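Local coordinates for fibronectin type III domain-containing protein (PDB 6P2K) that probably hydrolyses the beta-1,4-glucan backbone of xyloglucan as a family 74 glycoside hydrolase, and binds zinc ions, at residues Asp288-Gly291 / Leu292-Gly295. Residues are numbered along the deposited sequence; the frame is centred on the assembly and turned at random.
Sequences DRFG and LYEG
Phe290 lays its CD1-CE1 bond against CD2 and CE2 of Tyr293: Phe290 CE1 lies 3.5 Å from Tyr293 CD2, and Phe290 CD1 lies 3.6 Å from Tyr293 CE2. The two side chains cross at about a right angle while their ring planes are inclined by 37°, with centroids 5.4 Å apart. In Phe290 CG sits between the backbone N and the carbonyl carbon (chi1 54°), a setting that lets its CD1-CE1 bond lie against the CD2-CE2 bond of Tyr293. A purely apolar ring suits the place, for it also meets the ring of Tyr265 and touches Ala285. Tyr293 offers a similar flat surface, but its hydroxyl needs a polar partner in this buried setting, which it finds in a hydrogen bond with the backbone N of Glu260. Between the two aromatic residues the chain turns at Gly291, whose positive phi would press a CB against the carbonyl O of Phe290; glycine avoids that strain. Leu292 starts away from the loop, although its CB still lies 3.3 Å from Gly291 C, and its side chain packs on Leu282, Val349 and Trp314, surroundings that suit an aliphatic residue. The whole is a local contact where the loop after strand 278-285 enters strand 292-300 of a four-stranded antiparallel propeller blade. There strand 292-300 is an inner strand, bonded through Tyr293 to Leu283 of strand 278-285 and through Leu292 and Glu294 to strand 304-314.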
loop_
_atom_site.group_PDB
_atom_site.type_symbol
_atom_site.label_atom_id
_atom_site.label_comp_id
_atom_site.label_asym_id
_atom_site.label_seq_id
_atom_site.Cartn_x
_atom_site.Cartn_y
_atom_site.Cartn_z
ATOM N N ASP B 288 -37.672 -27.450 -2.398
ATOM C CA ASP B 288 -36.498 -28.011 -1.735
ATOM C C ASP B 288 -35.272 -28.001 -2.643
ATOM O O ASP B 288 -35.363 -28.290 -3.841
ATOM C CB ASP B 288 -36.787 -29.438 -1.273
ATOM C CG ASP B 288 -37.793 -29.492 -0.143
ATOM O OD1 ASP B 288 -37.627 -28.741 0.840
ATOM O OD2 ASP B 288 -38.753 -30.280 -0.240
ATOM N N ARG B 289 -34.114 -27.682 -2.057
ATOM C CA ARG B 289 -32.835 -27.607 -2.765
ATOM C C ARG B 289 -31.986 -28.818 -2.394
ATOM O O ARG B 289 -31.417 -28.876 -1.299
ATOM C CB ARG B 289 -32.099 -26.313 -2.425
ATOM C CG ARG B 289 -32.801 -25.050 -2.879
ATOM C CD ARG B 289 -31.887 -23.831 -2.762
ATOM N NE ARG B 289 -32.495 -22.653 -3.372
ATOM C CZ ARG B 289 -32.457 -22.381 -4.674
ATOM N NH1 ARG B 289 -31.827 -23.196 -5.513
ATOM N NH2 ARG B 289 -33.051 -21.290 -5.138
ATOM N N PHE B 290 -31.882 -29.779 -3.316
ATOM C CA PHE B 290 -31.001 -30.922 -3.115
ATOM C C PHE B 290 -30.374 -31.411 -4.413
ATOM O O PHE B 290 -29.716 -32.458 -4.407
ATOM C CB PHE B 290 -31.750 -32.088 -2.447
ATOM C CG PHE B 290 -33.008 -32.490 -3.165
ATOM C CD1 PHE B 290 -32.958 -33.300 -4.290
ATOM C CD2 PHE B 290 -34.241 -32.059 -2.713
ATOM C CE1 PHE B 290 -34.113 -33.664 -4.950
ATOM C CE2 PHE B 290 -35.396 -32.423 -3.366
ATOM C CZ PHE B 290 -35.334 -33.226 -4.486
ATOM N N GLY B 291 -30.557 -30.700 -5.521
ATOM C CA GLY B 291 -30.139 -31.211 -6.811
ATOM C C GLY B 291 -31.223 -32.043 -7.471
ATOM O O GLY B 291 -32.403 -31.689 -7.410
ATOM N N LEU B 292 -30.841 -33.161 -8.084
ATOM C CA LEU B 292 -31.777 -33.961 -8.860
ATOM C C LEU B 292 -31.393 -35.433 -8.762
ATOM O O LEU B 292 -30.215 -35.782 -8.861
ATOM C CB LEU B 292 -31.796 -33.501 -10.323
ATOM C CG LEU B 292 -32.700 -34.212 -11.328
ATOM C CD1 LEU B 292 -34.156 -34.136 -10.898
ATOM C CD2 LEU B 292 -32.515 -33.591 -12.706
ATOM N N TYR B 293 -32.396 -36.286 -8.565
ATOM C CA TYR B 293 -32.193 -37.719 -8.399
ATOM C C TYR B 293 -32.532 -38.472 -9.680
ATOM O O TYR B 293 -33.494 -38.137 -10.378
ATOM C CB TYR B 293 -33.064 -38.278 -7.271
ATOM C CG TYR B 293 -32.582 -38.008 -5.864
ATOM C CD1 TYR B 293 -31.526 -38.728 -5.316
ATOM C CD2 TYR B 293 -33.216 -37.064 -5.068
ATOM C CE1 TYR B 293 -31.102 -38.495 -4.020
ATOM C CE2 TYR B 293 -32.801 -36.825 -3.777
ATOM C CZ TYR B 293 -31.745 -37.541 -3.257
ATOM O OH TYR B 293 -31.335 -37.300 -1.968
ATOM N N GLU B 294 -31.748 -39.505 -9.970
ATOM C CA GLU B 294 -32.128 -40.539 -10.921
ATOM C C GLU B 294 -32.122 -41.879 -10.198
ATOM O O GLU B 294 -31.128 -42.241 -9.560
ATOM C CB GLU B 294 -31.195 -40.582 -12.133
ATOM C CG GLU B 294 -31.573 -41.675 -13.135
ATOM C CD GLU B 294 -30.827 -41.561 -14.450
ATOM O OE1 GLU B 294 -29.580 -41.487 -14.430
ATOM O OE2 GLU B 294 -31.493 -41.542 -15.508
ATOM N N GLY B 295 -33.232 -42.601 -10.285
ATOM C CA GLY B 295 -33.373 -43.893 -9.644
ATOM C C GLY B 295 -33.380 -45.012 -10.667
ATOM O O GLY B 295 -33.893 -44.852 -11.776
#